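Local coordinates for mevalonate 3-kinase (Thermoplasma acidophilum, PDB 4RKS), which phosphorylates the 3-hydroxyl of (R)-mevalonate with ATP, giving mevalonate 3-phosphate in an alternative isoprenoid pathway of extreme acidophiles, at residues A[27-32]-A[130-135]; A[66-71]-A[118-123]. All blocks are in the same frame, centred on the assembly; numbering follows the deposited sequence.

Interaction 1. Residues A[27-32]-A[130-135]; sequences STAYPT and GAASIG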
ATOM      1  N   SER A  27      14.920   9.832   0.675  1.00 18.83           N
ATOM      2  CA  SER A  27      13.495   9.948   0.994  1.00 20.36           C
ATOM      3  C   SER A  27      13.023   8.716   1.749  1.00 19.80           C
ATOM      4  O   SER A  27      13.754   7.739   1.844  1.00 25.28           O
ATOM      5  CB  SER A  27      12.670  10.148  -0.276  1.00 19.50           C
ATOM      6  OG  SER A  27      12.894   9.087  -1.187  1.00 23.32           O
ATOM      7  N   THR A  28      11.796   8.768   2.268  1.00 16.75           N
ATOM      8  CA  THR A  28      11.218   7.698   3.092  1.00 18.85           C
ATOM      9  C   THR A  28       9.705   7.598   2.819  1.00 16.58           C
ATOM     10  O   THR A  28       9.037   8.611   2.755  1.00 22.78           O
ATOM     11  CB  THR A  28      11.457   7.968   4.616  1.00 21.57           C
ATOM     12  OG1 THR A  28      12.863   7.995   4.890  1.00 22.31           O
ATOM     13  CG2 THR A  28      10.775   6.896   5.517  1.00 15.78           C
ATOM     14  N   ALA A  29       9.165   6.394   2.651  1.00 21.60           N
ATOM     15  CA  ALA A  29       7.702   6.232   2.640  1.00 19.82           C
ATOM     16  C   ALA A  29       7.305   5.001   3.455  1.00 18.75           C
ATOM     17  O   ALA A  29       8.172   4.194   3.847  1.00 16.43           O
ATOM     18  CB  ALA A  29       7.173   6.138   1.215  1.00 16.77           C
ATOM     19  N   TYR A  30       6.001   4.852   3.700  1.00 20.20           N
ATOM     20  CA  TYR A  30       5.460   3.787   4.547  1.00 21.76           C
ATOM     21  C   TYR A  30       4.586   2.838   3.743  1.00 22.46           C
ATOM     22  O   TYR A  30       3.908   3.271   2.811  1.00 23.75           O
ATOM     23  CB  TYR A  30       4.671   4.410   5.725  1.00 17.57           C
ATOM     24  CG  TYR A  30       5.571   5.339   6.484  1.00 19.86           C
ATOM     25  CD1 TYR A  30       6.560   4.826   7.317  1.00 19.63           C
ATOM     26  CD2 TYR A  30       5.504   6.713   6.304  1.00 18.12           C
ATOM     27  CE1 TYR A  30       7.422   5.654   7.983  1.00 17.47           C
ATOM     28  CE2 TYR A  30       6.377   7.565   6.964  1.00 22.90           C
ATOM     29  CZ  TYR A  30       7.335   7.018   7.804  1.00 27.49           C
ATOM     30  OH  TYR A  30       8.217   7.824   8.466  1.00 26.52           O
ATOM     31  N   PRO A  31       4.591   1.543   4.111  1.00 19.23           N
ATOM     32  CA  PRO A  31       3.782   0.539   3.415  1.00 16.80           C
ATOM     33  C   PRO A  31       2.291   0.754   3.622  1.00 18.33           C
ATOM     34  O   PRO A  31       1.847   1.595   4.412  1.00 20.18           O
ATOM     35  CB  PRO A  31       4.250  -0.786   4.037  1.00 19.63           C
ATOM     36  CG  PRO A  31       4.655  -0.394   5.434  1.00 23.91           C
ATOM     37  CD  PRO A  31       5.288   0.975   5.284  1.00 23.31           C
ATOM     38  N   THR A  32       1.491   0.013   2.868  1.00 19.64           N
ATOM     39  CA  THR A  32       0.069   0.285   2.852  1.00 17.22           C
ATOM     40  C   THR A  32      -0.768  -0.986   3.015  1.00 25.70           C
ATOM     41  O   THR A  32      -0.281  -2.107   2.810  1.00 26.34           O
ATOM     42  CB  THR A  32      -0.344   1.007   1.539  1.00 27.32           C
ATOM     43  OG1 THR A  32      -0.165   0.127   0.433  1.00 26.77           O
ATOM     44  CG2 THR A  32       0.515   2.241   1.318  1.00 25.01           C
ATOM     45  N   GLY A 130       8.160   1.916  -1.768  1.00 30.65           N
ATOM     46  CA  GLY A 130       9.323   2.154  -2.599  1.00 26.32           C
ATOM     47  C   GLY A 130       8.968   3.127  -3.710  1.00 26.94           C
ATOM     48  O   GLY A 130       9.697   4.090  -3.965  1.00 20.93           O
ATOM     49  N   ALA A 131       7.832   2.873  -4.358  1.00 22.12           N
ATOM     50  CA  ALA A 131       7.350   3.720  -5.437  1.00 23.46           C
ATOM     51  C   ALA A 131       7.110   5.146  -4.950  1.00 26.74           C
ATOM     52  O   ALA A 131       7.627   6.098  -5.524  1.00 23.07           O
ATOM     53  CB  ALA A 131       6.069   3.148  -6.031  1.00 27.74           C
ATOM     54  N   ALA A 132       6.323   5.286  -3.888  1.00 22.32           N
ATOM     55  CA  ALA A 132       6.034   6.601  -3.330  1.00 21.36           C
ATOM     56  C   ALA A 132       7.318   7.341  -2.908  1.00 22.10           C
ATOM     57  O   ALA A 132       7.416   8.563  -3.067  1.00 17.59           O
ATOM     58  CB  ALA A 132       5.079   6.463  -2.156  1.00 18.28           C
ATOM     59  N   SER A 133       8.310   6.604  -2.402  1.00 16.46           N
ATOM     60  CA  SER A 133       9.540   7.246  -1.923  1.00 24.71           C
ATOM     61  C   SER A 133      10.302   7.833  -3.099  1.00 20.54           C
ATOM     62  O   SER A 133      10.949   8.884  -2.976  1.00 21.14           O
ATOM     63  CB  SER A 133      10.437   6.270  -1.147  1.00 21.55           C
ATOM     64  OG  SER A 133      10.921   5.250  -1.994  1.00 28.53           O
ATOM     65  N   ILE A 134      10.237   7.152  -4.238  1.00 20.57           N
ATOM     66  CA  ILE A 134      10.779   7.718  -5.463  1.00 19.79           C
ATOM     67  C   ILE A 134      10.087   9.031  -5.784  1.00 19.12           C
ATOM     68  O   ILE A 134      10.747  10.029  -6.071  1.00 23.04           O
ATOM     69  CB  ILE A 134      10.627   6.769  -6.646  1.00 23.67           C
ATOM     70  CG1 ILE A 134      11.407   5.483  -6.379  1.00 25.15           C
ATOM     71  CG2 ILE A 134      11.149   7.426  -7.917  1.00 22.07           C
ATOM     72  CD1 ILE A 134      11.234   4.466  -7.438  1.00 22.64           C
ATOM     73  N   GLY A 135       8.759   9.036  -5.734  1.00 19.37           N
ATOM     74  CA  GLY A 135       8.014  10.273  -5.957  1.00 25.54           C
ATOM     75  C   GLY A 135       8.404  11.413  -5.023  1.00 22.75           C
ATOM     76  O   GLY A 135       8.569  12.559  -5.450  1.00 23.25           O
TER

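Interaction 2. Residues A[66-71]-A[118-123]; sequences RSETRI and QNFGIL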
ATOM      1  N   ARG A  66       9.256   0.848   7.261  1.00 22.83           N
ATOM      2  CA  ARG A  66       9.434   1.904   6.267  1.00 21.91           C
ATOM      3  C   ARG A  66      10.306   1.465   5.098  1.00 20.75           C
ATOM      4  O   ARG A  66      11.010   0.449   5.191  1.00 19.85           O
ATOM      5  CB  ARG A  66      10.074   3.119   6.908  1.00 19.22           C
ATOM      6  CG  ARG A  66      11.541   2.880   7.258  1.00 23.51           C
ATOM      7  CD  ARG A  66      11.978   3.826   8.356  1.00 29.58           C
ATOM      8  NE  ARG A  66      13.421   3.859   8.541  1.00 24.94           N
ATOM      9  CZ  ARG A  66      14.113   2.990   9.276  1.00 31.30           C
ATOM     10  NH1 ARG A  66      13.499   1.987   9.893  1.00 30.99           N
ATOM     11  NH2 ARG A  66      15.429   3.128   9.393  1.00 27.16           N
ATOM     12  N   SER A  67      10.265   2.248   4.012  1.00 22.09           N
ATOM     13  CA  SER A  67      11.227   2.123   2.922  1.00 23.25           C
ATOM     14  C   SER A  67      12.066   3.403   2.772  1.00 24.21           C
ATOM     15  O   SER A  67      11.516   4.502   2.658  1.00 21.69           O
ATOM     16  CB  SER A  67      10.507   1.802   1.616  1.00 25.28           C
ATOM     17  OG  SER A  67      11.444   1.499   0.596  1.00 28.78           O
ATOM     18  N   GLU A  68      13.392   3.258   2.789  1.00 20.81           N
ATOM     19  CA  GLU A  68      14.307   4.398   2.596  1.00 21.18           C
ATOM     20  C   GLU A  68      15.023   4.346   1.243  1.00 25.40           C
ATOM     21  O   GLU A  68      15.553   3.312   0.830  1.00 26.88           O
ATOM     22  CB  GLU A  68      15.344   4.470   3.706  1.00 22.89           C
ATOM     23  CG  GLU A  68      14.759   4.645   5.103  1.00 26.16           C
ATOM     24  CD  GLU A  68      15.841   4.842   6.149  1.00 33.68           C
ATOM     25  OE1 GLU A  68      17.028   4.562   5.848  1.00 32.76           O
ATOM     26  OE2 GLU A  68      15.500   5.278   7.267  1.00 35.79           O
ATOM     27  N   THR A  69      15.050   5.491   0.580  1.00 24.78           N
ATOM     28  CA  THR A  69      15.505   5.601  -0.797  1.00 26.96           C
ATOM     29  C   THR A  69      16.625   6.611  -0.920  1.00 23.75           C
ATOM     30  O   THR A  69      16.620   7.627  -0.234  1.00 21.60           O
ATOM     31  CB  THR A  69      14.341   6.015  -1.714  1.00 24.35           C
ATOM     32  OG1 THR A  69      13.519   4.880  -1.941  1.00 23.19           O
ATOM     33  CG2 THR A  69      14.835   6.557  -3.062  1.00 26.84           C
ATOM     34  N   ARG A  70      17.583   6.324  -1.799  1.00 19.13           N
ATOM     35  CA  ARG A  70      18.643   7.264  -2.144  1.00 18.91           C
ATOM     36  C   ARG A  70      18.759   7.316  -3.677  1.00 22.11           C
ATOM     37  O   ARG A  70      18.992   6.292  -4.340  1.00 23.34           O
ATOM     38  CB  ARG A  70      19.963   6.839  -1.480  1.00 27.52           C
ATOM     39  CG  ARG A  70      21.226   7.570  -1.922  1.00 37.15           C
ATOM     40  CD  ARG A  70      21.351   8.968  -1.353  1.00 40.70           C
ATOM     41  NE  ARG A  70      21.035   9.026   0.070  1.00 36.87           N
ATOM     42  CZ  ARG A  70      20.973  10.151   0.781  1.00 34.05           C
ATOM     43  NH1 ARG A  70      21.227  11.334   0.210  1.00 29.41           N
ATOM     44  NH2 ARG A  70      20.656  10.094   2.068  1.00 23.67           N
ATOM     45  N   ILE A  71      18.556   8.499  -4.239  1.00 18.21           N
ATOM     46  CA  ILE A  71      18.756   8.714  -5.681  1.00 18.61           C
ATOM     47  C   ILE A  71      19.932   9.649  -5.852  1.00 22.61           C
ATOM     48  O   ILE A  71      19.981  10.715  -5.233  1.00 24.13           O
ATOM     49  CB  ILE A  71      17.505   9.273  -6.360  1.00 18.48           C
ATOM     50  CG1 ILE A  71      16.413   8.205  -6.362  1.00 24.98           C
ATOM     51  CG2 ILE A  71      17.821   9.735  -7.804  1.00 18.94           C
ATOM     52  CD1 ILE A  71      15.027   8.730  -6.650  1.00 23.77           C
ATOM     53  N   GLN A 118      16.442   0.654   0.739  1.00 26.97           N
ATOM     54  CA  GLN A 118      16.565  -0.159   1.954  1.00 21.35           C
ATOM     55  C   GLN A 118      15.207  -0.242   2.647  1.00 25.65           C
ATOM     56  O   GLN A 118      14.688   0.769   3.123  1.00 23.51           O
ATOM     57  CB  GLN A 118      17.628   0.411   2.907  1.00 18.34           C
ATOM     58  CG  GLN A 118      19.019   0.573   2.240  1.00 44.93           C
ATOM     59  CD  GLN A 118      20.151   0.879   3.220  1.00 45.27           C
ATOM     60  OE1 GLN A 118      20.070   0.552   4.403  1.00 59.71           O
ATOM     61  NE2 GLN A 118      21.219   1.497   2.722  1.00 35.04           N
ATOM     62  N   ASN A 119      14.633  -1.444   2.669  1.00 27.66           N
ATOM     63  CA  ASN A 119      13.370  -1.716   3.352  1.00 24.31           C
ATOM     64  C   ASN A 119      13.559  -2.266   4.769  1.00 29.61           C
ATOM     65  O   ASN A 119      14.435  -3.099   5.008  1.00 22.62           O
ATOM     66  CB  ASN A 119      12.537  -2.707   2.543  1.00 27.06           C
ATOM     67  CG  ASN A 119      12.031  -2.113   1.251  1.00 32.24           C
ATOM     68  OD1 ASN A 119      12.331  -0.962   0.933  1.00 30.21           O
ATOM     69  ND2 ASN A 119      11.268  -2.897   0.493  1.00 27.77           N
ATOM     70  N   PHE A 120      12.725  -1.807   5.697  1.00 27.89           N
ATOM     71  CA  PHE A 120      12.805  -2.244   7.093  1.00 31.58           C
ATOM     72  C   PHE A 120      11.447  -2.717   7.573  1.00 29.38           C
ATOM     73  O   PHE A 120      10.492  -1.957   7.541  1.00 24.70           O
ATOM     74  CB  PHE A 120      13.298  -1.106   7.988  1.00 24.34           C
ATOM     75  CG  PHE A 120      14.597  -0.507   7.544  1.00 30.54           C
ATOM     76  CD1 PHE A 120      14.631   0.444   6.532  1.00 24.90           C
ATOM     77  CD2 PHE A 120      15.792  -0.894   8.136  1.00 30.78           C
ATOM     78  CE1 PHE A 120      15.830   0.992   6.110  1.00 27.86           C
ATOM     79  CE2 PHE A 120      16.991  -0.343   7.723  1.00 36.62           C
ATOM     80  CZ  PHE A 120      17.009   0.604   6.702  1.00 33.11           C
ATOM     81  N   GLY A 121      11.348  -3.969   8.011  1.00 27.91           N
ATOM     82  CA  GLY A 121      10.097  -4.465   8.557  1.00 25.43           C
ATOM     83  C   GLY A 121       9.112  -4.770   7.450  1.00 40.17           C
ATOM     84  O   GLY A 121       7.930  -4.989   7.703  1.00 39.85           O
ATOM     85  N   ILE A 122       9.618  -4.747   6.218  1.00 49.34           N
ATOM     86  CA  ILE A 122       8.934  -5.280   5.043  1.00 50.31           C
ATOM     87  C   ILE A 122       9.979  -5.959   4.148  1.00 47.70           C
ATOM     88  O   ILE A 122      11.179  -5.696   4.288  1.00 42.88           O
ATOM     89  CB  ILE A 122       8.172  -4.187   4.256  1.00 45.48           C
ATOM     90  CG1 ILE A 122       9.079  -2.989   3.962  1.00 49.08           C
ATOM     91  CG2 ILE A 122       6.926  -3.748   5.009  1.00 37.85           C
ATOM     92  CD1 ILE A 122       8.338  -1.777   3.411  1.00 47.56           C
ATOM     93  N   LEU A 123       9.533  -6.829   3.239  1.00 47.10           N
ATOM     94  CA  LEU A 123      10.449  -7.614   2.403  1.00 49.39           C
ATOM     95  C   LEU A 123      11.268  -6.742   1.436  1.00 48.06           C
ATOM     96  O   LEU A 123      10.758  -5.780   0.864  1.00 39.20           O
ATOM     97  CB  LEU A 123       9.673  -8.680   1.618  1.00 47.87           C
TER

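Interaction 1. Residues A[27-32]-A[130-135]
Ser27 reaches from strand 24-34 to the backbone of helix 128-141, its OG donating to the carbonyl oxygen Ser133 O at 2.7 Å. The hydroxyl arrives from above the carbonyl plane, 47° out of it, instead of at a lone pair. OG stands between the backbone N and the carbonyl carbon of Ser27 (chi1 57°), which brings it over the helix backbone. Two residues further along the strand, the methyl Ala29 CB rests 4.0 Å from Ala132 CB and 3.8 Å from Ser133 N, so strand and helix meet through small groups and the axes of 27-29 and 130-135 approach to 6.8 Å. This is a helix laid against one face of the N-terminal sheet of a GHMP kinase, the N-to-C directions of the two segments 142° apart, nearer antiparallel than parallel. Replacing Ser27 by alanine would probably leave Ser133 O without its hydroxyl donor and open a small gap between strand and helix. Ser133 presents CB, 3.7 Å from Ser27 OG, while its own OG turns back to Gly130 O at 2.6 Å, an oxygen that also takes the helical bond from Ile134 N. The same Ser133 OG is hydrogen-bonded to Thr69 OG1 on the adjoining strand 66-73.

Interaction 2. Residues A[66-71]-A[118-123]
Strands 66-73 and 113-120 pair antiparallel here in the N-terminal half of the kinase, Arg66 opposite Phe120, Ser67 opposite Asn119 and Glu68 opposite Gln118. The two hydrogen-bonded pairs, Arg66-Phe120 and Glu68-Gln118, flank the non-hydrogen-bonded pair Ser67-Asn119. Each closes with two backbone bonds, among them Phe120 N to Arg66 O (2.9 Å) and Glu68 N to Gln118 O (2.8 Å). On the face that carries Arg66, Glu68 and Phe120, the arginine guanidinium lies flat over the phenyl ring in a cation-pi stack, planes 12° apart and Arg66 CZ 4.0 Å from the ring centroid. A salt bridge to Glu68 fixes its rotation: NE and NH2 of Arg66 both donate to the one oxygen Glu68 OE2, NE at 2.8 Å, with the oxygen at the guanidinium edge and both donors above the carboxylate plane. The remaining nitrogen, NH1, bonds to Ser64 O. Glu68 OE1 also comes within 3.8 Å of Phe120 CE1, so ring, guanidinium and carboxylate form one compact cluster. On the opposite face, that of Ser67 and Asn119, Ser67 OG swings anti to its own N (chi1 -172°) and donates to Asn119 OD1 at 2.6 Å. The other end of that amide, Asn119 ND2, donates to Leu123 O at 3.0 Å, tying the strand end to the turn that follows through the positive-phi Gly121. Beyond that glycine, Ile122 CD1 packs 3.9 Å from Arg66 O. Gln118 and Asn119 belong to the ATP-binding site, so this paired strand end forms part of the nucleotide site of a GHMP-family kinase.

The centres of the two interactions lie about 8 Å apart in the N-terminal domain, and they share a sheet in which strands 24-34 and 66-73 are antiparallel neighbours. Along the chain the order is 27-32, 66-71, 118-123, 130-135, so both segments of interaction 2 fall between those of interaction 1. They touch directly: Ala29 O lies 2.9 Å from Ser67 N, a strand-to-strand hydrogen bond, and Thr28 CG2 packs on Ser67 O. Strand 113-120 leads on to helix 128-141 through the ATP-binding residues Ser124 to Ser127. The two contacts thus flank this nucleotide-binding segment, joining the strand before it to strand 66-73 and the helix after it to strand 24-34, which probably helps to hold its two ends in place.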